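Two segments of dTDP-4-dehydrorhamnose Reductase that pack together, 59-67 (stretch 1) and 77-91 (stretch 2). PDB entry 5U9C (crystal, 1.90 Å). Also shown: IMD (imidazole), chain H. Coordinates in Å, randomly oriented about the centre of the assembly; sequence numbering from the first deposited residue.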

ATOM      1  N   VAL D  59       5.457 -30.758 -30.642  1.00 28.67           N
ATOM      2  CA  VAL D  59       5.576 -30.294 -29.272  1.00 28.17           C
ATOM      3  C   VAL D  59       6.808 -29.420 -29.115  1.00 27.23           C
ATOM      4  O   VAL D  59       7.875 -29.740 -29.653  1.00 27.80           O
ATOM      5  CB  VAL D  59       5.700 -31.513 -28.321  1.00 28.82           C
ATOM      6  CG1 VAL D  59       6.101 -31.099 -26.907  1.00 27.84           C
ATOM      7  CG2 VAL D  59       4.408 -32.320 -28.312  1.00 30.27           C
ATOM      8  N   ILE D  60       6.661 -28.334 -28.353  1.00 27.02           N
ATOM      9  CA  ILE D  60       7.758 -27.433 -28.020  1.00 26.76           C
ATOM     10  C   ILE D  60       7.828 -27.284 -26.506  1.00 26.25           C
ATOM     11  O   ILE D  60       6.835 -26.928 -25.884  1.00 25.98           O
ATOM     12  CB  ILE D  60       7.596 -26.031 -28.635  1.00 26.70           C
ATOM     13  CG1 ILE D  60       7.604 -26.126 -30.158  1.00 28.51           C
ATOM     14  CG2 ILE D  60       8.735 -25.119 -28.168  1.00 26.94           C
ATOM     15  CD1 ILE D  60       7.226 -24.834 -30.860  1.00 29.35           C
ATOM     16  N   LEU D  61       8.997 -27.588 -25.937  1.00 25.81           N
ATOM     17  CA  LEU D  61       9.254 -27.481 -24.518  1.00 26.29           C
ATOM     18  C   LEU D  61      10.220 -26.306 -24.392  1.00 27.14           C
ATOM     19  O   LEU D  61      11.412 -26.417 -24.772  1.00 28.85           O
ATOM     20  CB  LEU D  61       9.905 -28.760 -23.970  1.00 26.15           C
ATOM     21  CG  LEU D  61       9.206 -30.079 -24.310  1.00 27.24           C
ATOM     22  CD1 LEU D  61       9.919 -31.212 -23.625  1.00 28.02           C
ATOM     23  CD2 LEU D  61       7.750 -30.077 -23.886  1.00 28.17           C
ATOM     24  N   HIS D  62       9.722 -25.195 -23.865  1.00 25.78           N
ATOM     25  CA  HIS D  62      10.502 -23.972 -23.747  1.00 26.37           C
ATOM     26  C   HIS D  62      10.993 -23.769 -22.327  1.00 26.83           C
ATOM     27  O   HIS D  62      10.275 -23.215 -21.497  1.00 26.02           O
ATOM     28  CB  HIS D  62       9.699 -22.774 -24.244  1.00 26.16           C
ATOM     29  CG  HIS D  62      10.434 -21.484 -24.122  1.00 25.58           C
ATOM     30  ND1 HIS D  62      11.791 -21.388 -24.347  1.00 25.25           N
ATOM     31  CD2 HIS D  62       9.998 -20.225 -23.888  1.00 24.89           C
ATOM     32  CE1 HIS D  62      12.167 -20.133 -24.193  1.00 24.73           C
ATOM     33  NE2 HIS D  62      11.097 -19.405 -23.929  1.00 23.73           N
ATOM     34  N   PHE D  63      12.207 -24.267 -22.055  1.00 26.59           N
ATOM     35  CA  PHE D  63      12.805 -24.166 -20.727  1.00 27.45           C
ATOM     36  C   PHE D  63      13.920 -23.117 -20.654  1.00 27.29           C
ATOM     37  O   PHE D  63      14.312 -22.717 -19.550  1.00 27.36           O
ATOM     38  CB  PHE D  63      13.406 -25.519 -20.246  1.00 28.38           C
ATOM     39  CG  PHE D  63      12.462 -26.699 -20.284  1.00 29.74           C
ATOM     40  CD1 PHE D  63      11.157 -26.603 -19.848  1.00 30.87           C
ATOM     41  CD2 PHE D  63      12.936 -27.962 -20.658  1.00 31.04           C
ATOM     42  CE1 PHE D  63      10.306 -27.715 -19.867  1.00 31.44           C
ATOM     43  CE2 PHE D  63      12.102 -29.076 -20.647  1.00 31.33           C
ATOM     44  CZ  PHE D  63      10.786 -28.953 -20.244  1.00 30.67           C
ATOM     45  N   ALA D  64      14.448 -22.670 -21.794  1.00 26.75           N
ATOM     46  CA  ALA D  64      15.548 -21.690 -21.760  1.00 28.06           C
ATOM     47  C   ALA D  64      15.068 -20.316 -21.264  1.00 27.75           C
ATOM     48  O   ALA D  64      13.968 -19.867 -21.598  1.00 26.62           O
ATOM     49  CB  ALA D  64      16.205 -21.556 -23.131  1.00 29.42           C
ATOM     50  N   ALA D  65      15.899 -19.670 -20.453  1.00 27.83           N
ATOM     51  CA  ALA D  65      15.558 -18.357 -19.900  1.00 28.25           C
ATOM     52  C   ALA D  65      16.758 -17.769 -19.198  1.00 28.38           C
ATOM     53  O   ALA D  65      17.674 -18.499 -18.865  1.00 26.97           O
ATOM     54  CB  ALA D  65      14.435 -18.503 -18.892  1.00 27.26           C
ATOM     55  N   GLU D  66      16.750 -16.453 -18.991  1.00 26.72           N
ATOM     56  CA  GLU D  66      17.784 -15.824 -18.179  1.00 28.32           C
ATOM     57  C   GLU D  66      17.207 -15.921 -16.770  1.00 28.90           C
ATOM     58  O   GLU D  66      16.211 -15.265 -16.462  1.00 26.80           O
ATOM     59  CB  GLU D  66      18.031 -14.370 -18.557  1.00 28.74           C
ATOM     60  CG  GLU D  66      18.970 -13.666 -17.584  1.00 29.82           C
ATOM     61  CD  GLU D  66      20.301 -14.392 -17.439  1.00 30.87           C
ATOM     62  OE1 GLU D  66      20.553 -14.960 -16.355  1.00 30.40           O
ATOM     63  OE2 GLU D  66      21.041 -14.462 -18.436  1.00 31.10           O
ATOM     64  N   THR D  67      17.836 -16.733 -15.924  1.00 27.83           N
ATOM     65  CA  THR D  67      17.327 -17.003 -14.586  1.00 28.57           C
ATOM     66  C   THR D  67      18.143 -16.382 -13.445  1.00 28.53           C
ATOM     67  O   THR D  67      17.822 -16.592 -12.287  1.00 29.44           O
ATOM     68  CB  THR D  67      17.237 -18.528 -14.362  1.00 29.67           C
ATOM     69  OG1 THR D  67      18.537 -19.086 -14.528  1.00 31.04           O
ATOM     70  CG2 THR D  67      16.281 -19.162 -15.389  1.00 30.34           C
ATOM     71  N   ALA D  77      17.157  -5.047 -19.833  1.00 24.81           N
ATOM     72  CA  ALA D  77      17.129  -5.289 -21.290  1.00 26.47           C
ATOM     73  C   ALA D  77      17.374  -6.754 -21.598  1.00 26.84           C
ATOM     74  O   ALA D  77      16.743  -7.334 -22.486  1.00 27.04           O
ATOM     75  CB  ALA D  77      18.165  -4.434 -22.023  1.00 26.93           C
ATOM     76  N   ARG D  78      18.291  -7.358 -20.851  1.00 27.68           N
ATOM     77  CA  ARG D  78      18.614  -8.763 -21.045  1.00 28.53           C
ATOM     78  C   ARG D  78      17.435  -9.638 -20.629  1.00 26.78           C
ATOM     79  O   ARG D  78      17.081 -10.584 -21.336  1.00 26.27           O
ATOM     80  CB  ARG D  78      19.862  -9.132 -20.276  1.00 30.91           C
ATOM     81  CG  ARG D  78      20.302 -10.565 -20.476  1.00 32.92           C
ATOM     82  CD  ARG D  78      21.592 -10.796 -19.710  1.00 35.46           C
ATOM     83  NE  ARG D  78      22.062 -12.175 -19.835  1.00 37.10           N
ATOM     84  CZ  ARG D  78      23.025 -12.591 -20.645  1.00 40.22           C
ATOM     85  NH1 ARG D  78      23.676 -11.740 -21.440  1.00 40.62           N
ATOM     86  NH2 ARG D  78      23.357 -13.881 -20.640  1.00 41.05           N
ATOM     87  N   ALA D  79      16.832  -9.318 -19.493  1.00 25.76           N
ATOM     88  CA  ALA D  79      15.643 -10.033 -19.021  1.00 25.28           C
ATOM     89  C   ALA D  79      14.512  -9.988 -20.062  1.00 26.02           C
ATOM     90  O   ALA D  79      13.836 -10.999 -20.338  1.00 24.89           O
ATOM     91  CB  ALA D  79      15.156  -9.418 -17.710  1.00 25.96           C
ATOM     92  N   GLY D  80      14.293  -8.802 -20.627  1.00 25.66           N
ATOM     93  CA  GLY D  80      13.248  -8.604 -21.614  1.00 25.34           C
ATOM     94  C   GLY D  80      13.490  -9.381 -22.894  1.00 25.99           C
ATOM     95  O   GLY D  80      12.628 -10.110 -23.364  1.00 25.97           O
ATOM     96  N   ILE D  81      14.679  -9.227 -23.454  1.00 26.98           N
ATOM     97  CA  ILE D  81      15.021  -9.926 -24.679  1.00 27.79           C
ATOM     98  C   ILE D  81      14.962 -11.441 -24.541  1.00 28.36           C
ATOM     99  O   ILE D  81      14.344 -12.121 -25.369  1.00 27.02           O
ATOM    100  CB  ILE D  81      16.423  -9.533 -25.149  1.00 29.40           C
ATOM    101  CG1 ILE D  81      16.440  -8.035 -25.514  1.00 29.97           C
ATOM    102  CG2 ILE D  81      16.835 -10.395 -26.349  1.00 31.77           C
ATOM    103  CD1 ILE D  81      17.813  -7.448 -25.734  1.00 31.13           C
ATOM    104  N   TYR D  82      15.569 -11.958 -23.478  1.00 27.33           N
ATOM    105  CA  TYR D  82      15.666 -13.404 -23.280  1.00 27.11           C
ATOM    106  C   TYR D  82      14.393 -14.088 -22.833  1.00 25.89           C
ATOM    107  O   TYR D  82      14.118 -15.211 -23.268  1.00 26.24           O
ATOM    108  CB  TYR D  82      16.730 -13.728 -22.234  1.00 27.50           C
ATOM    109  CG  TYR D  82      18.169 -13.691 -22.701  1.00 30.09           C
ATOM    110  CD1 TYR D  82      18.689 -12.595 -23.379  1.00 31.70           C
ATOM    111  CD2 TYR D  82      19.041 -14.732 -22.370  1.00 32.59           C
ATOM    112  CE1 TYR D  82      20.036 -12.550 -23.767  1.00 33.17           C
ATOM    113  CE2 TYR D  82      20.382 -14.701 -22.756  1.00 34.91           C
ATOM    114  CZ  TYR D  82      20.873 -13.609 -23.450  1.00 35.17           C
ATOM    115  OH  TYR D  82      22.202 -13.588 -23.828  1.00 38.59           O
ATOM    116  N   ASN D  83      13.651 -13.448 -21.941  1.00 23.17           N
ATOM    117  CA  ASN D  83      12.456 -14.069 -21.353  1.00 24.67           C
ATOM    118  C   ASN D  83      11.164 -13.630 -21.985  1.00 25.87           C
ATOM    119  O   ASN D  83      10.179 -14.390 -21.983  1.00 26.68           O
ATOM    120  CB  ASN D  83      12.433 -13.822 -19.830  1.00 25.20           C
ATOM    121  CG  ASN D  83      13.656 -14.408 -19.130  1.00 26.84           C
ATOM    122  OD1 ASN D  83      14.344 -15.269 -19.690  1.00 30.58           O
ATOM    123  ND2 ASN D  83      13.949 -13.936 -17.910  1.00 25.82           N
ATOM    124  N   HIS D  84      11.138 -12.403 -22.505  1.00 26.48           N
ATOM    125  CA  HIS D  84       9.927 -11.919 -23.157  1.00 27.86           C
ATOM    126  C   HIS D  84       9.987 -11.977 -24.674  1.00 26.50           C
ATOM    127  O   HIS D  84       9.226 -12.712 -25.281  1.00 27.37           O
ATOM    128  CB  HIS D  84       9.551 -10.525 -22.691  1.00 30.69           C
ATOM    129  CG  HIS D  84       8.406  -9.935 -23.448  1.00 33.00           C
ATOM    130  ND1 HIS D  84       8.333  -8.597 -23.752  1.00 35.66           N
ATOM    131  CD2 HIS D  84       7.349 -10.521 -24.061  1.00 36.31           C
ATOM    132  CE1 HIS D  84       7.230  -8.367 -24.444  1.00 37.08           C
ATOM    133  NE2 HIS D  84       6.623  -9.521 -24.657  1.00 37.25           N
ATOM    134  N   LEU D  85      10.881 -11.217 -25.291  1.00 26.55           N
ATOM    135  CA  LEU D  85      10.917 -11.186 -26.747  1.00 27.57           C
ATOM    136  C   LEU D  85      11.166 -12.560 -27.383  1.00 26.52           C
ATOM    137  O   LEU D  85      10.496 -12.910 -28.335  1.00 26.67           O
ATOM    138  CB  LEU D  85      11.915 -10.138 -27.247  1.00 29.43           C
ATOM    139  CG  LEU D  85      11.661  -8.707 -26.727  1.00 31.27           C
ATOM    140  CD1 LEU D  85      12.667  -7.783 -27.369  1.00 32.86           C
ATOM    141  CD2 LEU D  85      10.255  -8.202 -27.020  1.00 32.47           C
ATOM    142  N   ALA D  86      12.119 -13.332 -26.863  1.00 25.64           N
ATOM    143  CA  ALA D  86      12.386 -14.652 -27.400  1.00 26.18           C
ATOM    144  C   ALA D  86      11.156 -15.558 -27.252  1.00 25.35           C
ATOM    145  O   ALA D  86      10.804 -16.268 -28.175  1.00 25.45           O
ATOM    146  CB  ALA D  86      13.602 -15.282 -26.732  1.00 25.69           C
ATOM    147  N   THR D  87      10.500 -15.490 -26.102  1.00 25.05           N
ATOM    148  CA  THR D  87       9.339 -16.321 -25.812  1.00 25.52           C
ATOM    149  C   THR D  87       8.190 -15.958 -26.765  1.00 27.38           C
ATOM    150  O   THR D  87       7.464 -16.843 -27.199  1.00 27.80           O
ATOM    151  CB  THR D  87       8.931 -16.169 -24.335  1.00 24.81           C
ATOM    152  OG1 THR D  87      10.003 -16.624 -23.510  1.00 25.70           O
ATOM    153  CG2 THR D  87       7.680 -16.975 -23.991  1.00 24.99           C
ATOM    154  N   GLU D  88       8.057 -14.668 -27.096  1.00 27.99           N
ATOM    155  CA  GLU D  88       7.043 -14.199 -28.030  1.00 30.61           C
ATOM    156  C   GLU D  88       7.235 -14.847 -29.400  1.00 29.65           C
ATOM    157  O   GLU D  88       6.269 -15.264 -30.030  1.00 27.74           O
ATOM    158  CB  GLU D  88       7.092 -12.673 -28.151  1.00 35.19           C
ATOM    159  CG  GLU D  88       6.264 -12.031 -29.276  1.00 39.61           C
ATOM    160  CD  GLU D  88       4.755 -12.177 -29.116  1.00 45.79           C
ATOM    161  OE1 GLU D  88       4.287 -12.516 -28.011  1.00 50.52           O
ATOM    162  OE2 GLU D  88       4.020 -11.945 -30.112  1.00 51.31           O
ATOM    163  N   GLN D  89       8.474 -14.911 -29.872  1.00 28.90           N
ATOM    164  CA  GLN D  89       8.743 -15.558 -31.166  1.00 28.74           C
ATOM    165  C   GLN D  89       8.458 -17.059 -31.113  1.00 27.70           C
ATOM    166  O   GLN D  89       7.918 -17.624 -32.057  1.00 27.27           O
ATOM    167  CB  GLN D  89      10.161 -15.270 -31.626  1.00 29.43           C
ATOM    168  CG  GLN D  89      10.376 -13.784 -31.883  1.00 30.13           C
ATOM    169  CD  GLN D  89       9.479 -13.264 -32.966  1.00 30.92           C
ATOM    170  OE1 GLN D  89       9.483 -13.774 -34.085  1.00 32.30           O
ATOM    171  NE2 GLN D  89       8.709 -12.230 -32.651  1.00 32.49           N
ATOM    172  N   ILE D  90       8.814 -17.701 -30.007  1.00 26.48           N
ATOM    173  CA  ILE D  90       8.540 -19.129 -29.847  1.00 26.71           C
ATOM    174  C   ILE D  90       7.020 -19.378 -29.869  1.00 27.75           C
ATOM    175  O   ILE D  90       6.549 -20.310 -30.536  1.00 28.21           O
ATOM    176  CB  ILE D  90       9.169 -19.677 -28.547  1.00 27.02           C
ATOM    177  CG1 ILE D  90      10.705 -19.641 -28.680  1.00 27.35           C
ATOM    178  CG2 ILE D  90       8.674 -21.092 -28.260  1.00 27.51           C
ATOM    179  CD1 ILE D  90      11.475 -19.975 -27.427  1.00 28.01           C
ATOM    180  N   ALA D  91       6.262 -18.557 -29.144  1.00 26.48           N
ATOM    181  CA  ALA D  91       4.796 -18.703 -29.108  1.00 26.94           C
ATOM    182  C   ALA D  91       4.170 -18.465 -30.498  1.00 27.57           C
ATOM    183  O   ALA D  91       3.272 -19.195 -30.894  1.00 26.33           O
ATOM    184  CB  ALA D  91       4.199 -17.760 -28.099  1.00 27.31           C
TER
HETATM  185  N1  IMD H 302       8.134 -12.612 -36.837  1.00 95.60           N
HETATM  186  C2  IMD H 302       6.913 -13.042 -36.443  1.00 95.70           C
HETATM  187  N3  IMD H 302       6.177 -13.304 -37.548  1.00 95.09           N
HETATM  188  C4  IMD H 302       6.934 -13.038 -38.635  1.00 95.16           C
HETATM  189  C5  IMD H 302       8.164 -12.601 -38.189  1.00 95.80           C
HETATM  190  O   HOH W   1      12.797 -17.490 -22.423  1.00 25.77           O

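A short strand runs nearly antiparallel to a helix, and with the loop that follows it is joined to that helix by a small apolar contact at one end and an increasingly polar set of hydrogen bonds and a salt bridge toward the other. At the buried end, Ile60 and Ile90 point toward each other's stretch, and their branched side chains meet with CG2 4.0 Å from CG2. Ile90 also lays its CD1 over one face of the His62 ring, 3.4 Å from the centroid, a CH-pi contact that leaves the ring's edge free for polar partners. There His62 NE2 donates to Thr87 OG1 (3.0 Å), while that hydroxyl donates to Asn83 O (2.7 Å) within the helix; a threonine suits this place because its one oxygen can both give and accept. Water 1 extends the network, lying within hydrogen-bonding distance of Ala64 O (2.8 Å), Tyr82 O (2.8 Å) and Thr87 OG1 (3.1 Å).

Where the two backbones come nearest, with Ala65 CA 5.5 Å from Asn83 CA, the small alanine leaves Asn83 OD1 3.3 Å from Ala65 CB. The amide of Asn83 matches the backbone of Glu66 on both counts: Glu66 N donates to Asn83 OD1 (2.8 Å), and Asn83 ND2 to Glu66 O (3.0 Å). Glu66 loses the most surface to the other stretch, 106 of the 454 Å² summed over both, its CB lying 4.0 Å from Tyr82 CB. Finally, the extended Arg78, whose CA-to-CB bond points sideways, is long enough to bring its guanidinium edge to the Glu66 carboxylate, meeting negative charge with positive in a salt bridge with Arg78 NE 2.9 Å from Glu66 OE2.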